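Local coordinates for alpha-(N-acetylaminomethylene)succinic acid hydrolase (Mesorhizobium loti, PDB 3KXP), which catalyses the last step of vitamin B6 degradation, hydrolysing (E)-2-(acetamidomethylene)succinate to succinic semialdehyde, acetate, ammonia and carbon dioxide, at residues V53-I58 / I128-R133; N118-D123 / A237-G242; N147-A152 / V248-D253. All coordinates share one frame; numbering follows the deposited sequence.

Contact 1. Residues V53-I58 / I128-R133; sequences VDIGRI and IRTLAR
Thr-130, in the last turn of helix 117-131, packs against Val-53, Asp-54 and Ile-55 where edge strand 49-54 of the alpha/beta hydrolase sheet runs into its hairpin turn. The two branches of the threonine divide the work. CG2, held anti to the backbone N (chi1 -61° as measured to OG1), reaches the strand end, 3.6 Å from Asp-54 O and 3.9 Å from Val-53 CG1; the Val-53 and Thr-130 side chains run antiparallel alongside one another. OG1 lies against Ile-55, 3.4 Å from its CA, while its hydrogen bond goes back to Gly-126 O in its own helix. No hydrogen bond crosses between the segments. Ile-55 crosses Thr-130 at about a right angle and offers CB and CG2; its CG1 arm, with chi1 at 64°, turns from segment 128-133, and the side chain also touches Leu-127 one turn earlier. Past the strand the chain reverses toward strand 59-65, with Ile-55 N bonded to Ile-58 O. An Asx turn fixes the corner: Asp-54 OD2 accepts from Gly-56 N at 2.9 Å, on its anti side and 31° out of the carboxylate plane.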
ATOM      1  N   VAL A  53       5.941 -17.442 -26.939  1.00 37.59           N
ATOM      2  CA  VAL A  53       4.708 -16.854 -27.421  1.00 36.48           C
ATOM      3  C   VAL A  53       4.970 -15.776 -28.444  1.00 36.03           C
ATOM      4  O   VAL A  53       5.706 -14.825 -28.192  1.00 35.76           O
ATOM      5  CB  VAL A  53       3.909 -16.237 -26.268  1.00 37.81           C
ATOM      6  CG1 VAL A  53       2.569 -15.714 -26.781  1.00 36.73           C
ATOM      7  CG2 VAL A  53       3.703 -17.277 -25.173  1.00 38.04           C
ATOM      8  N   ASP A  54       4.360 -15.939 -29.609  1.00 36.25           N
ATOM      9  CA  ASP A  54       4.496 -14.967 -30.678  1.00 37.53           C
ATOM     10  C   ASP A  54       3.443 -13.909 -30.389  1.00 36.70           C
ATOM     11  O   ASP A  54       2.251 -14.201 -30.389  1.00 37.73           O
ATOM     12  CB  ASP A  54       4.236 -15.643 -32.026  1.00 39.03           C
ATOM     13  CG  ASP A  54       4.454 -14.715 -33.208  1.00 42.13           C
ATOM     14  OD1 ASP A  54       4.438 -15.215 -34.355  1.00 44.30           O
ATOM     15  OD2 ASP A  54       4.632 -13.496 -33.002  1.00 43.60           O
ATOM     16  N   ILE A  55       3.882 -12.691 -30.096  1.00 36.34           N
ATOM     17  CA  ILE A  55       2.950 -11.610 -29.808  1.00 35.18           C
ATOM     18  C   ILE A  55       2.972 -10.597 -30.950  1.00 35.11           C
ATOM     19  O   ILE A  55       2.558  -9.447 -30.792  1.00 33.80           O
ATOM     20  CB  ILE A  55       3.299 -10.902 -28.479  1.00 34.99           C
ATOM     21  CG1 ILE A  55       4.671 -10.225 -28.584  1.00 36.21           C
ATOM     22  CG2 ILE A  55       3.281 -11.909 -27.340  1.00 33.05           C
ATOM     23  CD1 ILE A  55       5.010  -9.312 -27.402  1.00 33.99           C
ATOM     24  N   GLY A  56       3.470 -11.043 -32.101  1.00 34.87           N
ATOM     25  CA  GLY A  56       3.530 -10.193 -33.273  1.00 34.87           C
ATOM     26  C   GLY A  56       4.825  -9.428 -33.412  1.00 35.23           C
ATOM     27  O   GLY A  56       5.699  -9.800 -34.192  1.00 37.17           O
ATOM     28  N   ARG A  57       4.949  -8.347 -32.652  1.00 35.70           N
ATOM     29  CA  ARG A  57       6.136  -7.507 -32.699  1.00 35.25           C
ATOM     30  C   ARG A  57       7.397  -8.286 -32.348  1.00 34.96           C
ATOM     31  O   ARG A  57       8.500  -7.874 -32.697  1.00 36.21           O
ATOM     32  CB  ARG A  57       5.958  -6.306 -31.755  1.00 35.06           C
ATOM     33  CG  ARG A  57       5.340  -6.660 -30.404  1.00 34.99           C
ATOM     34  CD  ARG A  57       5.049  -5.426 -29.533  1.00 34.77           C
ATOM     35  NE  ARG A  57       6.264  -4.805 -29.005  1.00 33.55           N
ATOM     36  CZ  ARG A  57       6.834  -3.720 -29.513  1.00 32.25           C
ATOM     37  NH1 ARG A  57       6.301  -3.120 -30.567  1.00 32.50           N
ATOM     38  NH2 ARG A  57       7.944  -3.238 -28.972  1.00 32.57           N
ATOM     39  N   ILE A  58       7.230  -9.422 -31.675  1.00 33.66           N
ATOM     40  CA  ILE A  58       8.367 -10.245 -31.271  1.00 32.67           C
ATOM     41  C   ILE A  58       7.857 -11.527 -30.622  1.00 32.38           C
ATOM     42  O   ILE A  58       6.660 -11.670 -30.383  1.00 32.74           O
ATOM     43  CB  ILE A  58       9.272  -9.475 -30.255  1.00 32.54           C
ATOM     44  CG1 ILE A  58      10.509 -10.302 -29.905  1.00 33.06           C
ATOM     45  CG2 ILE A  58       8.490  -9.161 -28.982  1.00 30.14           C
ATOM     46  CD1 ILE A  58      11.502  -9.579 -29.016  1.00 34.66           C
ATOM     47  N   ILE A 128      -0.124  -9.044 -23.134  1.00 30.34           N
ATOM     48  CA  ILE A 128      -1.393  -9.081 -22.434  1.00 31.74           C
ATOM     49  C   ILE A 128      -2.508  -9.294 -23.461  1.00 33.08           C
ATOM     50  O   ILE A 128      -3.409 -10.103 -23.245  1.00 32.65           O
ATOM     51  CB  ILE A 128      -1.624  -7.780 -21.632  1.00 32.67           C
ATOM     52  CG1 ILE A 128      -0.558  -7.664 -20.535  1.00 28.57           C
ATOM     53  CG2 ILE A 128      -3.013  -7.794 -20.989  1.00 32.87           C
ATOM     54  CD1 ILE A 128      -0.543  -6.337 -19.832  1.00 25.92           C
ATOM     55  N   ARG A 129      -2.437  -8.583 -24.583  1.00 34.77           N
ATOM     56  CA  ARG A 129      -3.437  -8.728 -25.643  1.00 37.23           C
ATOM     57  C   ARG A 129      -3.426 -10.142 -26.220  1.00 38.01           C
ATOM     58  O   ARG A 129      -4.478 -10.756 -26.393  1.00 37.70           O
ATOM     59  CB  ARG A 129      -3.169  -7.739 -26.778  1.00 37.13           C
ATOM     60  CG  ARG A 129      -3.611  -6.329 -26.491  1.00 39.03           C
ATOM     61  CD  ARG A 129      -2.863  -5.361 -27.377  1.00 40.96           C
ATOM     62  NE  ARG A 129      -3.241  -3.977 -27.125  1.00 43.16           N
ATOM     63  CZ  ARG A 129      -2.531  -2.931 -27.529  1.00 44.57           C
ATOM     64  NH1 ARG A 129      -1.402  -3.121 -28.201  1.00 45.12           N
ATOM     65  NH2 ARG A 129      -2.953  -1.697 -27.276  1.00 44.12           N
ATOM     66  N   THR A 130      -2.232 -10.652 -26.511  1.00 37.65           N
ATOM     67  CA  THR A 130      -2.087 -11.986 -27.082  1.00 37.59           C
ATOM     68  C   THR A 130      -2.582 -13.078 -26.143  1.00 37.98           C
ATOM     69  O   THR A 130      -3.136 -14.079 -26.592  1.00 40.15           O
ATOM     70  CB  THR A 130      -0.624 -12.268 -27.459  1.00 37.29           C
ATOM     71  OG1 THR A 130      -0.203 -11.314 -28.440  1.00 36.88           O
ATOM     72  CG2 THR A 130      -0.472 -13.674 -28.031  1.00 36.06           C
ATOM     73  N   LEU A 131      -2.386 -12.893 -24.845  1.00 36.96           N
ATOM     74  CA  LEU A 131      -2.837 -13.892 -23.886  1.00 37.64           C
ATOM     75  C   LEU A 131      -4.346 -13.812 -23.726  1.00 38.23           C
ATOM     76  O   LEU A 131      -4.990 -14.783 -23.336  1.00 36.59           O
ATOM     77  CB  LEU A 131      -2.168 -13.675 -22.529  1.00 36.56           C
ATOM     78  CG  LEU A 131      -0.658 -13.906 -22.448  1.00 36.71           C
ATOM     79  CD1 LEU A 131      -0.200 -13.660 -21.015  1.00 32.95           C
ATOM     80  CD2 LEU A 131      -0.325 -15.332 -22.887  1.00 33.02           C
ATOM     81  N   ALA A 132      -4.894 -12.638 -24.030  1.00 40.52           N
ATOM     82  CA  ALA A 132      -6.329 -12.377 -23.933  1.00 41.41           C
ATOM     83  C   ALA A 132      -6.995 -13.093 -22.760  1.00 41.82           C
ATOM     84  O   ALA A 132      -7.942 -13.856 -22.946  1.00 42.11           O
ATOM     85  CB  ALA A 132      -7.017 -12.766 -25.239  1.00 42.22           C
ATOM     86  N   ARG A 133      -6.491 -12.851 -21.556  1.00 42.28           N
ATOM     87  CA  ARG A 133      -7.055 -13.457 -20.355  1.00 42.87           C
ATOM     88  C   ARG A 133      -7.451 -12.368 -19.368  1.00 41.38           C
ATOM     89  O   ARG A 133      -7.564 -12.618 -18.173  1.00 41.73           O
ATOM     90  CB  ARG A 133      -6.045 -14.397 -19.696  1.00 44.63           C
ATOM     91  CG  ARG A 133      -5.485 -15.448 -20.630  1.00 48.30           C
ATOM     92  CD  ARG A 133      -4.665 -16.487 -19.880  1.00 50.20           C
ATOM     93  NE  ARG A 133      -3.838 -17.267 -20.797  1.00 52.77           N
ATOM     94  CZ  ARG A 133      -3.089 -18.305 -20.437  1.00 53.68           C
ATOM     95  NH1 ARG A 133      -3.066 -18.698 -19.169  1.00 53.94           N
ATOM     96  NH2 ARG A 133      -2.353 -18.938 -21.343  1.00 53.70           N
TER

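Contact 2. Residues N118-D123 / A237-G242; sequences NDYADD and AQTARG
In this alpha/beta hydrolase, helix 233-242 belongs to the helical insertion between strands 159-165 and 258-263, the place of the cap in this fold, and a hydroxyl pair ties it to helix 117-131 beside the central sheet. Tyr-120 and Thr-239 alone make the contact between the two segments. The phenol bridges a wide gap: the CA atoms of Tyr-120 and Thr-239 are 9.7 Å apart, yet Tyr-120 OH donates to Thr-239 OG1 at 2.7 Å. Thr-239 OG1 sits at the edge of the tyrosine ring, near its plane, and the two side chains cross at about a right angle. The threonine also sets its methyl beside the phenol end, with CG2 3.5 Å from Tyr-120 OH and 4.1 Å from Tyr-120 CZ. Its chi1 of -63° leaves OG1 beside its own backbone N, where it also bonds to Ala-235 O one turn back.

Both residues are buried, and Leu-143 at the start of helix 143-154 touches each of them. Asn-147, His-105, Arg-103 and Tyr-115 further surround the tyrosine. The side chain of Thr-239 comes within about 4 Å of those of Ile-77 and Leu-143, two of the chloride-binding residues, so the threonine borders the chloride site.

Thr-239 OG1 accepts a hydrogen bond from the phenol and points its own hydrogen at Ala-235 O, so the hydroxyl serves as acceptor and donor at once and the chain of bonds has one direction, from tyrosine through threonine to the helix backbone. The bond gives the buried phenol oxygen a polar partner and ties the two helices together at this point.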
ATOM      1  N   ASN A 118       9.934   2.255 -23.783  1.00 32.73           N
ATOM      2  CA  ASN A 118       8.810   2.019 -24.692  1.00 34.83           C
ATOM      3  C   ASN A 118       8.842   0.646 -25.341  1.00 33.96           C
ATOM      4  O   ASN A 118       7.815  -0.029 -25.425  1.00 33.99           O
ATOM      5  CB  ASN A 118       8.763   3.089 -25.781  1.00 37.99           C
ATOM      6  CG  ASN A 118       8.154   4.388 -25.295  1.00 45.01           C
ATOM      7  OD1 ASN A 118       8.132   5.388 -26.017  1.00 48.56           O
ATOM      8  ND2 ASN A 118       7.649   4.382 -24.063  1.00 46.38           N
ATOM      9  N   ASP A 119      10.018   0.238 -25.805  1.00 32.65           N
ATOM     10  CA  ASP A 119      10.164  -1.068 -26.437  1.00 31.37           C
ATOM     11  C   ASP A 119       9.680  -2.158 -25.493  1.00 30.16           C
ATOM     12  O   ASP A 119       8.811  -2.944 -25.860  1.00 31.15           O
ATOM     13  CB  ASP A 119      11.624  -1.313 -26.827  1.00 31.41           C
ATOM     14  CG  ASP A 119      12.137  -0.281 -27.816  1.00 32.07           C
ATOM     15  OD1 ASP A 119      11.501  -0.130 -28.884  1.00 32.11           O
ATOM     16  OD2 ASP A 119      13.166   0.379 -27.532  1.00 30.61           O
ATOM     17  N   TYR A 120      10.222  -2.198 -24.278  1.00 27.82           N
ATOM     18  CA  TYR A 120       9.808  -3.210 -23.306  1.00 28.04           C
ATOM     19  C   TYR A 120       8.345  -3.046 -22.897  1.00 28.66           C
ATOM     20  O   TYR A 120       7.647  -4.036 -22.627  1.00 29.58           O
ATOM     21  CB  TYR A 120      10.661  -3.146 -22.033  1.00 26.61           C
ATOM     22  CG  TYR A 120      12.061  -3.704 -22.135  1.00 23.21           C
ATOM     23  CD1 TYR A 120      13.136  -2.885 -22.473  1.00 22.85           C
ATOM     24  CD2 TYR A 120      12.319  -5.044 -21.835  1.00 22.73           C
ATOM     25  CE1 TYR A 120      14.438  -3.379 -22.503  1.00 21.39           C
ATOM     26  CE2 TYR A 120      13.615  -5.550 -21.862  1.00 22.15           C
ATOM     27  CZ  TYR A 120      14.672  -4.712 -22.198  1.00 22.35           C
ATOM     28  OH  TYR A 120      15.957  -5.210 -22.246  1.00 21.95           O
ATOM     29  N   ALA A 121       7.891  -1.796 -22.828  1.00 27.85           N
ATOM     30  CA  ALA A 121       6.513  -1.507 -22.439  1.00 28.34           C
ATOM     31  C   ALA A 121       5.522  -2.028 -23.485  1.00 28.64           C
ATOM     32  O   ALA A 121       4.498  -2.627 -23.141  1.00 26.07           O
ATOM     33  CB  ALA A 121       6.330  -0.000 -22.235  1.00 28.44           C
ATOM     34  N   ASP A 122       5.828  -1.799 -24.760  1.00 28.19           N
ATOM     35  CA  ASP A 122       4.954  -2.269 -25.821  1.00 28.92           C
ATOM     36  C   ASP A 122       4.934  -3.795 -25.835  1.00 28.73           C
ATOM     37  O   ASP A 122       3.912  -4.403 -26.173  1.00 30.59           O
ATOM     38  CB  ASP A 122       5.401  -1.728 -27.186  1.00 31.78           C
ATOM     39  CG  ASP A 122       5.257  -0.210 -27.295  1.00 35.05           C
ATOM     40  OD1 ASP A 122       4.403   0.368 -26.587  1.00 34.66           O
ATOM     41  OD2 ASP A 122       5.991   0.404 -28.099  1.00 36.83           O
ATOM     42  N   ASP A 123       6.052  -4.421 -25.462  1.00 25.65           N
ATOM     43  CA  ASP A 123       6.102  -5.882 -25.420  1.00 25.30           C
ATOM     44  C   ASP A 123       5.072  -6.407 -24.436  1.00 23.87           C
ATOM     45  O   ASP A 123       4.431  -7.424 -24.684  1.00 23.17           O
ATOM     46  CB  ASP A 123       7.480  -6.382 -24.981  1.00 27.36           C
ATOM     47  CG  ASP A 123       8.494  -6.368 -26.098  1.00 28.25           C
ATOM     48  OD1 ASP A 123       9.691  -6.544 -25.798  1.00 31.71           O
ATOM     49  OD2 ASP A 123       8.101  -6.188 -27.270  1.00 28.02           O
ATOM     50  N   ALA A 237      23.994  -4.016 -22.918  1.00 26.07           N
ATOM     51  CA  ALA A 237      24.622  -2.706 -23.022  1.00 25.56           C
ATOM     52  C   ALA A 237      23.595  -1.650 -23.394  1.00 24.36           C
ATOM     53  O   ALA A 237      23.583  -0.562 -22.831  1.00 23.32           O
ATOM     54  CB  ALA A 237      25.750  -2.735 -24.060  1.00 23.10           C
ATOM     55  N   GLN A 238      22.726  -1.978 -24.340  1.00 24.51           N
ATOM     56  CA  GLN A 238      21.703  -1.031 -24.761  1.00 26.98           C
ATOM     57  C   GLN A 238      20.640  -0.848 -23.687  1.00 25.61           C
ATOM     58  O   GLN A 238      20.155   0.263 -23.477  1.00 26.19           O
ATOM     59  CB  GLN A 238      21.053  -1.495 -26.064  1.00 27.90           C
ATOM     60  CG  GLN A 238      22.021  -1.530 -27.231  1.00 30.41           C
ATOM     61  CD  GLN A 238      21.370  -2.012 -28.503  1.00 32.15           C
ATOM     62  OE1 GLN A 238      20.489  -1.348 -29.057  1.00 34.37           O
ATOM     63  NE2 GLN A 238      21.792  -3.181 -28.972  1.00 31.00           N
ATOM     64  N   THR A 239      20.280  -1.938 -23.013  1.00 23.81           N
ATOM     65  CA  THR A 239      19.280  -1.872 -21.953  1.00 24.62           C
ATOM     66  C   THR A 239      19.789  -1.023 -20.787  1.00 26.03           C
ATOM     67  O   THR A 239      19.063  -0.172 -20.272  1.00 22.97           O
ATOM     68  CB  THR A 239      18.939  -3.262 -21.434  1.00 22.85           C
ATOM     69  OG1 THR A 239      18.355  -4.024 -22.493  1.00 27.94           O
ATOM     70  CG2 THR A 239      17.963  -3.173 -20.286  1.00 20.26           C
ATOM     71  N   ALA A 240      21.040  -1.255 -20.389  1.00 26.41           N
ATOM     72  CA  ALA A 240      21.652  -0.507 -19.296  1.00 28.80           C
ATOM     73  C   ALA A 240      21.562   1.002 -19.536  1.00 30.18           C
ATOM     74  O   ALA A 240      21.066   1.730 -18.678  1.00 30.82           O
ATOM     75  CB  ALA A 240      23.114  -0.925 -19.111  1.00 27.45           C
ATOM     76  N   ARG A 241      22.023   1.492 -20.686  1.00 30.59           N
ATOM     77  CA  ARG A 241      21.924   2.933 -20.900  1.00 32.29           C
ATOM     78  C   ARG A 241      20.494   3.414 -21.096  1.00 29.28           C
ATOM     79  O   ARG A 241      20.206   4.586 -20.919  1.00 29.79           O
ATOM     80  CB  ARG A 241      22.827   3.418 -22.050  1.00 34.65           C
ATOM     81  CG  ARG A 241      22.928   2.547 -23.273  1.00 38.59           C
ATOM     82  CD  ARG A 241      24.399   2.468 -23.689  1.00 42.16           C
ATOM     83  NE  ARG A 241      25.134   1.513 -22.861  1.00 45.40           N
ATOM     84  CZ  ARG A 241      26.452   1.497 -22.702  1.00 45.45           C
ATOM     85  NH1 ARG A 241      27.012   0.574 -21.928  1.00 44.92           N
ATOM     86  NH2 ARG A 241      27.206   2.415 -23.293  1.00 46.24           N
ATOM     87  N   GLY A 242      19.591   2.504 -21.435  1.00 28.59           N
ATOM     88  CA  GLY A 242      18.205   2.900 -21.595  1.00 26.57           C
ATOM     89  C   GLY A 242      17.591   3.144 -20.225  1.00 26.68           C
ATOM     90  O   GLY A 242      16.606   3.863 -20.100  1.00 25.02           O
TER

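Contact 3. Residues N147-A152 / V248-D253; sequences NSVTAA and VPAYRD
Val-149 of helix 143-154 meets Tyr-251 with both methyls and Ala-250 with CG1. With CG1 anti to the backbone N (chi1 179°), the valine lays this methyl over one face of the Tyr-251 ring, a CH-pi contact 4.1 Å from the ring centroid and 21° off the normal, displaced toward the rim beside CD1 and CE1. The same CG1 is 3.9 Å from Ala-250 O and 4.4 Å from Ala-250 CB. Its other methyl, CG2, lies 4.1 Å from Tyr-251 OH, so the valine follows the ring from the CD1 edge to the phenol oxygen. That oxygen is hydrogen-bonded to Phe-167 O, which anchors the far end of the ring.

Helix 143-154 is the one that follows Ser-142, inferred to be the nucleophile, in the alpha/beta hydrolase fold, and short helix 248-253 leads into strand 258-263. Their segment axes come within 8.6 Å at 56°, and strand 159-165 backs the joint through Ala-164, which touches both Val-149 and Tyr-251.

Next along the helix, Thr-150 presents OG1 to the methyl of Ala-250, with its hydrogen bond going to Arg-146 O. Thr-150 and Ala-250 are the nearest CA pair, 5.2 Å apart, a spacing that the small alanine permits. Ala-250 CB lies 4.2 Å from both Thr-150 OG1 and Thr-150 CA, the methyl resting against the helix backbone as well as the hydroxyl.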
ATOM      1  N   ASN A 147       9.722  -1.191 -16.494  1.00 23.03           N
ATOM      2  CA  ASN A 147       8.904  -1.547 -17.638  1.00 24.32           C
ATOM      3  C   ASN A 147       7.423  -1.597 -17.294  1.00 25.16           C
ATOM      4  O   ASN A 147       6.597  -1.065 -18.038  1.00 25.79           O
ATOM      5  CB  ASN A 147       9.342  -2.898 -18.218  1.00 25.29           C
ATOM      6  CG  ASN A 147      10.732  -2.843 -18.831  1.00 26.34           C
ATOM      7  OD1 ASN A 147      11.234  -1.762 -19.140  1.00 26.22           O
ATOM      8  ND2 ASN A 147      11.355  -4.006 -19.023  1.00 24.50           N
ATOM      9  N   SER A 148       7.082  -2.225 -16.171  1.00 23.67           N
ATOM     10  CA  SER A 148       5.684  -2.336 -15.776  1.00 22.71           C
ATOM     11  C   SER A 148       5.002  -0.993 -15.526  1.00 23.51           C
ATOM     12  O   SER A 148       3.878  -0.780 -15.972  1.00 26.02           O
ATOM     13  CB  SER A 148       5.547  -3.215 -14.538  1.00 21.45           C
ATOM     14  OG  SER A 148       5.884  -4.552 -14.839  1.00 24.98           O
ATOM     15  N   VAL A 149       5.667  -0.086 -14.820  1.00 23.29           N
ATOM     16  CA  VAL A 149       5.065   1.212 -14.545  1.00 22.71           C
ATOM     17  C   VAL A 149       4.885   2.005 -15.844  1.00 25.17           C
ATOM     18  O   VAL A 149       3.891   2.717 -16.007  1.00 25.30           O
ATOM     19  CB  VAL A 149       5.906   2.016 -13.539  1.00 20.89           C
ATOM     20  CG1 VAL A 149       5.265   3.380 -13.284  1.00 17.49           C
ATOM     21  CG2 VAL A 149       6.027   1.232 -12.230  1.00 19.47           C
ATOM     22  N   THR A 150       5.838   1.875 -16.770  1.00 25.69           N
ATOM     23  CA  THR A 150       5.738   2.566 -18.057  1.00 25.65           C
ATOM     24  C   THR A 150       4.532   1.994 -18.815  1.00 25.92           C
ATOM     25  O   THR A 150       3.740   2.731 -19.396  1.00 25.07           O
ATOM     26  CB  THR A 150       7.012   2.366 -18.909  1.00 25.76           C
ATOM     27  OG1 THR A 150       8.143   2.898 -18.210  1.00 27.29           O
ATOM     28  CG2 THR A 150       6.882   3.086 -20.251  1.00 23.31           C
ATOM     29  N   ALA A 151       4.389   0.674 -18.776  1.00 25.43           N
ATOM     30  CA  ALA A 151       3.287  -0.005 -19.445  1.00 25.72           C
ATOM     31  C   ALA A 151       1.934   0.422 -18.875  1.00 25.29           C
ATOM     32  O   ALA A 151       1.011   0.744 -19.623  1.00 23.80           O
ATOM     33  CB  ALA A 151       3.454  -1.520 -19.315  1.00 23.94           C
ATOM     34  N   ALA A 152       1.825   0.410 -17.552  1.00 24.59           N
ATOM     35  CA  ALA A 152       0.594   0.784 -16.866  1.00 25.96           C
ATOM     36  C   ALA A 152       0.148   2.208 -17.199  1.00 26.78           C
ATOM     37  O   ALA A 152      -1.044   2.483 -17.341  1.00 27.88           O
ATOM     38  CB  ALA A 152       0.781   0.639 -15.360  1.00 25.07           C
ATOM     39  N   VAL A 248      10.154  10.020 -14.481  1.00 24.68           N
ATOM     40  CA  VAL A 248       9.180  10.887 -13.816  1.00 24.03           C
ATOM     41  C   VAL A 248       7.801  10.887 -14.485  1.00 23.38           C
ATOM     42  O   VAL A 248       6.781  10.712 -13.815  1.00 23.28           O
ATOM     43  CB  VAL A 248       9.716  12.346 -13.717  1.00 24.61           C
ATOM     44  CG1 VAL A 248       8.630  13.287 -13.211  1.00 24.42           C
ATOM     45  CG2 VAL A 248      10.906  12.391 -12.778  1.00 23.19           C
ATOM     46  N   PRO A 249       7.746  11.084 -15.815  1.00 23.22           N
ATOM     47  CA  PRO A 249       6.449  11.090 -16.511  1.00 22.50           C
ATOM     48  C   PRO A 249       5.631   9.825 -16.246  1.00 24.02           C
ATOM     49  O   PRO A 249       4.423   9.890 -16.016  1.00 23.80           O
ATOM     50  CB  PRO A 249       6.849  11.219 -17.978  1.00 23.35           C
ATOM     51  CG  PRO A 249       8.100  12.052 -17.903  1.00 22.57           C
ATOM     52  CD  PRO A 249       8.843  11.415 -16.743  1.00 22.60           C
ATOM     53  N   ALA A 250       6.300   8.673 -16.265  1.00 24.92           N
ATOM     54  CA  ALA A 250       5.637   7.396 -16.026  1.00 24.47           C
ATOM     55  C   ALA A 250       5.032   7.294 -14.619  1.00 24.97           C
ATOM     56  O   ALA A 250       3.911   6.817 -14.459  1.00 25.68           O
ATOM     57  CB  ALA A 250       6.610   6.253 -16.263  1.00 22.71           C
ATOM     58  N   TYR A 251       5.759   7.719 -13.594  1.00 24.88           N
ATOM     59  CA  TYR A 251       5.191   7.656 -12.249  1.00 27.94           C
ATOM     60  C   TYR A 251       4.168   8.768 -12.049  1.00 27.21           C
ATOM     61  O   TYR A 251       3.170   8.586 -11.363  1.00 28.31           O
ATOM     62  CB  TYR A 251       6.277   7.757 -11.175  1.00 27.40           C
ATOM     63  CG  TYR A 251       6.852   6.423 -10.752  1.00 27.18           C
ATOM     64  CD1 TYR A 251       7.771   5.746 -11.552  1.00 27.67           C
ATOM     65  CD2 TYR A 251       6.498   5.853  -9.531  1.00 27.45           C
ATOM     66  CE1 TYR A 251       8.333   4.535 -11.139  1.00 27.95           C
ATOM     67  CE2 TYR A 251       7.051   4.646  -9.108  1.00 27.42           C
ATOM     68  CZ  TYR A 251       7.971   3.995  -9.915  1.00 27.80           C
ATOM     69  OH  TYR A 251       8.553   2.827  -9.476  1.00 27.82           O
ATOM     70  N   ARG A 252       4.417   9.920 -12.654  1.00 26.94           N
ATOM     71  CA  ARG A 252       3.497  11.040 -12.540  1.00 28.91           C
ATOM     72  C   ARG A 252       2.146  10.766 -13.219  1.00 29.94           C
ATOM     73  O   ARG A 252       1.096  11.160 -12.711  1.00 28.57           O
ATOM     74  CB  ARG A 252       4.118  12.286 -13.169  1.00 28.77           C
ATOM     75  CG  ARG A 252       3.217  13.519 -13.156  1.00 31.23           C
ATOM     76  CD  ARG A 252       3.732  14.548 -14.151  1.00 31.01           C
ATOM     77  NE  ARG A 252       3.695  13.989 -15.499  1.00 36.88           N
ATOM     78  CZ  ARG A 252       4.514  14.342 -16.485  1.00 38.18           C
ATOM     79  NH1 ARG A 252       5.447  15.266 -16.277  1.00 39.06           N
ATOM     80  NH2 ARG A 252       4.407  13.759 -17.676  1.00 35.25           N
ATOM     81  N   ASP A 253       2.165  10.068 -14.352  1.00 30.08           N
ATOM     82  CA  ASP A 253       0.921   9.835 -15.082  1.00 30.20           C
ATOM     83  C   ASP A 253       0.189   8.510 -14.892  1.00 28.80           C
ATOM     84  O   ASP A 253      -0.958   8.378 -15.322  1.00 28.50           O
ATOM     85  CB  ASP A 253       1.156  10.075 -16.580  1.00 29.48           C
ATOM     86  CG  ASP A 253       1.877  11.396 -16.855  1.00 31.72           C
ATOM     87  OD1 ASP A 253       1.603  12.397 -16.151  1.00 31.48           O
ATOM     88  OD2 ASP A 253       2.715  11.433 -17.782  1.00 32.74           O
TER

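Helix 117-131 joins contacts 1 and 2: its last turn meets the edge hairpin, its first turns meet helix 233-242, and their centres are 18 Å apart. Between them Arg-57 NE makes a 2.9 Å salt bridge to Asp-123 OD2, while Ile-55 CD1 packs 3.4 Å from Asp-123 O. Contacts 2 and 3, centres 13 Å apart, meet where helices 117-131 and 143-154 pack, Ala-121 CB lying 3.7 Å from Thr-150 CG2. In contact 2 the Thr-239 side chain is about 4 Å from those of Ile-77 and Leu-143, which bind chloride with Ser-142, the inferred nucleophile; in contact 3 the Tyr-251 side chain is about 9 Å from that of Asp-166, an inferred active-site residue. Contact 1 lies away from these sites.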